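Local coordinates for putative uncharacterized protein (Coprinopsis cinerea, PDB 3W9A) that probably hydrolyses glycosidic bonds in beta-glucans, through a catalytic domain of glycoside hydrolase family 131 with a beta-jelly-roll fold, at residues A[121-126]-A[188-193]. Numbering follows the deposited sequence.
Sequences SHFTEL and VPANTF
Phe-123 and Ala-190 bring the two backbones nearest, their CA atoms 5.8 Å apart, where the turn leading from strand 114-119 into strand 124-128 meets the loop leaving strand 182-189; no direct hydrogen bond joins the segments. The Phe-123 ring carries most of the contact. Its chi1 of 80° places CG between the backbone N and the carbonyl carbon, beside Asn-191 O, and one face of the ring lies against the backbone of Thr-192. There Thr-192 CA stands 3.5 Å from the ring centroid and only 3° off the ring normal, a CH-pi contact centred on the face. The methyl of Thr-192 reaches one flank of the ring, CG2 lying 3.6 Å from Phe-123 CE1, while Ala-190 CB packs near CD1 and the carbonyl oxygen of Phe-123. Asn-191 O comes closer still, 3.0 Å from Phe-123 CB, and lies obliquely by CG and CD2.

Beside the ring, water 2 bridges the segments: it donates to this same Asn-191 O and to Phe-193 O, at 2.6 and 2.7 Å, and accepts from Ser-121 OG at 2.7 Å. A second bridge runs through water 1, which donates to Phe-193 O and takes a weak bond from Ser-121 N. Phe-119, on strand 114-119 of one sheet, stacks with the Phe-123 ring, and Ile-163, on strand 157-164 of the other, touches Thr-192, so buried Phe-123 and Thr-192 belong to the packing between the two sheets of the jelly roll. The turn and the loop, one from each sheet, thus meet through an aromatic face set on a backbone CH, with solvent-mediated bonds supplying the polar link and partners for the carbonyl oxygens of Asn-191 and Phe-193.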
ATOM      1  N   SER A 121      13.231   4.855  -0.484  1.00 14.12           N
ATOM      2  CA  SER A 121      13.818   6.083   0.065  1.00 14.34           C
ATOM      3  C   SER A 121      12.909   6.807   1.069  1.00 13.92           C
ATOM      4  O   SER A 121      13.297   7.819   1.650  1.00 13.57           O
ATOM      5  CB  SER A 121      14.137   7.036  -1.074  1.00 14.63           C
ATOM      6  OG  SER A 121      12.927   7.561  -1.632  1.00 14.94           O
ATOM      7  N   HIS A 122      11.687   6.305   1.234  1.00 13.86           N
ATOM      8  CA  HIS A 122      10.682   6.892   2.121  1.00 13.24           C
ATOM      9  C   HIS A 122      10.340   8.333   1.753  1.00 13.07           C
ATOM     10  O   HIS A 122       9.915   9.113   2.612  1.00 12.30           O
ATOM     11  CB  HIS A 122      11.134   6.809   3.573  1.00 13.53           C
ATOM     12  CG  HIS A 122      11.469   5.424   4.017  1.00 13.54           C
ATOM     13  ND1 HIS A 122      10.517   4.543   4.483  1.00 13.27           N
ATOM     14  CD2 HIS A 122      12.652   4.765   4.068  1.00 13.84           C
ATOM     15  CE1 HIS A 122      11.100   3.396   4.797  1.00 13.20           C
ATOM     16  NE2 HIS A 122      12.392   3.505   4.558  1.00 13.54           N
ATOM     17  N   PHE A 123      10.491   8.683   0.474  1.00 12.34           N
ATOM     18  CA  PHE A 123      10.209  10.048   0.066  1.00 12.01           C
ATOM     19  C   PHE A 123       8.711  10.321   0.227  1.00 12.06           C
ATOM     20  O   PHE A 123       8.312  11.467   0.406  1.00 12.24           O
ATOM     21  CB  PHE A 123      10.737  10.356  -1.353  1.00 11.37           C
ATOM     22  CG  PHE A 123       9.865   9.856  -2.474  1.00 10.86           C
ATOM     23  CD1 PHE A 123       8.749  10.561  -2.859  1.00 10.59           C
ATOM     24  CD2 PHE A 123      10.226   8.719  -3.206  1.00 10.54           C
ATOM     25  CE1 PHE A 123       7.976  10.131  -3.915  1.00 10.56           C
ATOM     26  CE2 PHE A 123       9.459   8.276  -4.259  1.00 10.20           C
ATOM     27  CZ  PHE A 123       8.324   8.975  -4.614  1.00 10.59           C
ATOM     28  N   THR A 124       7.893   9.272   0.145  1.00 12.06           N
ATOM     29  CA  THR A 124       6.503   9.331   0.611  1.00 11.80           C
ATOM     30  C   THR A 124       6.106   7.967   1.137  1.00 12.38           C
ATOM     31  O   THR A 124       6.620   6.942   0.678  1.00 11.72           O
ATOM     32  CB  THR A 124       5.524   9.823  -0.480  1.00 11.93           C
ATOM     33  OG1 THR A 124       4.269  10.218   0.107  1.00 11.83           O
ATOM     34  CG2 THR A 124       5.303   8.755  -1.559  1.00 12.08           C
ATOM     35  N   GLU A 125       5.190   7.973   2.104  1.00 12.49           N
ATOM     36  CA  GLU A 125       4.735   6.772   2.771  1.00 12.93           C
ATOM     37  C   GLU A 125       3.655   7.120   3.774  1.00 12.98           C
ATOM     38  O   GLU A 125       3.400   8.299   4.078  1.00 12.14           O
ATOM     39  CB  GLU A 125       5.884   6.089   3.530  1.00 13.75           C
ATOM     40  CG  GLU A 125       6.449   6.916   4.695  1.00 14.06           C
ATOM     41  CD  GLU A 125       7.702   6.308   5.292  1.00 14.59           C
ATOM     42  OE1 GLU A 125       7.924   5.073   5.138  1.00 15.79           O
ATOM     43  OE2 GLU A 125       8.482   7.070   5.899  1.00 14.67           O
ATOM     44  N   LEU A 126       3.050   6.077   4.313  1.00 12.81           N
ATOM     45  CA  LEU A 126       2.141   6.217   5.423  1.00 12.96           C
ATOM     46  C   LEU A 126       2.856   5.655   6.620  1.00 13.01           C
ATOM     47  O   LEU A 126       3.645   4.706   6.488  1.00 13.19           O
ATOM     48  CB  LEU A 126       0.851   5.428   5.177  1.00 12.95           C
ATOM     49  CG  LEU A 126      -0.082   5.880   4.031  1.00 12.86           C
ATOM     50  CD1 LEU A 126      -1.223   4.897   3.829  1.00 12.52           C
ATOM     51  CD2 LEU A 126      -0.631   7.275   4.259  1.00 13.07           C
ATOM     52  N   VAL A 188       4.275  18.831  -2.430  1.00 19.66           N
ATOM     53  CA  VAL A 188       5.382  19.367  -1.633  1.00 19.69           C
ATOM     54  C   VAL A 188       6.686  18.747  -2.127  1.00 19.75           C
ATOM     55  O   VAL A 188       6.667  17.636  -2.665  1.00 19.47           O
ATOM     56  CB  VAL A 188       5.207  19.068  -0.118  1.00 20.69           C
ATOM     57  CG1 VAL A 188       3.847  19.548   0.377  1.00 20.77           C
ATOM     58  CG2 VAL A 188       5.384  17.587   0.192  1.00 20.29           C
ATOM     59  N   PRO A 189       7.819  19.448  -1.953  1.00 20.14           N
ATOM     60  CA  PRO A 189       9.066  18.879  -2.467  1.00 20.10           C
ATOM     61  C   PRO A 189       9.495  17.577  -1.800  1.00 19.30           C
ATOM     62  O   PRO A 189       9.346  17.405  -0.596  1.00 18.85           O
ATOM     63  CB  PRO A 189      10.097  19.986  -2.203  1.00 20.78           C
ATOM     64  CG  PRO A 189       9.300  21.251  -2.218  1.00 20.69           C
ATOM     65  CD  PRO A 189       7.978  20.876  -1.594  1.00 20.56           C
ATOM     66  N   ALA A 190      10.013  16.659  -2.606  1.00 19.32           N
ATOM     67  CA  ALA A 190      10.630  15.449  -2.091  1.00 18.56           C
ATOM     68  C   ALA A 190      11.529  14.880  -3.157  1.00 18.36           C
ATOM     69  O   ALA A 190      11.354  15.167  -4.346  1.00 18.22           O
ATOM     70  CB  ALA A 190       9.568  14.427  -1.693  1.00 18.93           C
ATOM     71  N   ASN A 191      12.483  14.056  -2.740  1.00 18.42           N
ATOM     72  CA  ASN A 191      13.330  13.355  -3.693  1.00 18.19           C
ATOM     73  C   ASN A 191      12.562  12.142  -4.224  1.00 16.57           C
ATOM     74  O   ASN A 191      12.564  11.075  -3.619  1.00 15.14           O
ATOM     75  CB  ASN A 191      14.661  12.960  -3.063  1.00 19.09           C
ATOM     76  CG  ASN A 191      15.582  12.251  -4.047  1.00 20.05           C
ATOM     77  OD1 ASN A 191      15.230  12.025  -5.213  1.00 20.59           O
ATOM     78  ND2 ASN A 191      16.761  11.892  -3.581  1.00 20.70           N
ATOM     79  N   THR A 192      11.894  12.337  -5.358  1.00 15.73           N
ATOM     80  CA  THR A 192      10.935  11.369  -5.883  1.00 15.27           C
ATOM     81  C   THR A 192      11.550  10.260  -6.732  1.00 14.78           C
ATOM     82  O   THR A 192      10.831   9.584  -7.464  1.00 14.24           O
ATOM     83  CB  THR A 192       9.895  12.088  -6.760  1.00 15.17           C
ATOM     84  OG1 THR A 192      10.583  12.874  -7.745  1.00 15.15           O
ATOM     85  CG2 THR A 192       9.010  12.986  -5.908  1.00 15.49           C
ATOM     86  N   PHE A 193      12.865  10.064  -6.654  1.00 14.34           N
ATOM     87  CA  PHE A 193      13.483   9.058  -7.477  1.00 14.03           C
ATOM     88  C   PHE A 193      12.924   7.685  -7.134  1.00 13.29           C
ATOM     89  O   PHE A 193      12.876   7.287  -5.973  1.00 12.70           O
ATOM     90  CB  PHE A 193      15.009   9.009  -7.349  1.00 14.46           C
ATOM     91  CG  PHE A 193      15.606   7.845  -8.101  1.00 15.04           C
ATOM     92  CD1 PHE A 193      15.720   7.894  -9.481  1.00 15.13           C
ATOM     93  CD2 PHE A 193      15.971   6.678  -7.443  1.00 14.79           C
ATOM     94  CE1 PHE A 193      16.233   6.823 -10.188  1.00 15.33           C
ATOM     95  CE2 PHE A 193      16.482   5.603  -8.145  1.00 14.74           C
ATOM     96  CZ  PHE A 193      16.617   5.679  -9.519  1.00 15.08           C
TER
HETATM   97  O   HOH W   1      12.732   5.068  -3.858  1.00  7.49           O
HETATM   98  O   HOH W   2      13.678   8.779  -3.912  1.00 13.47           O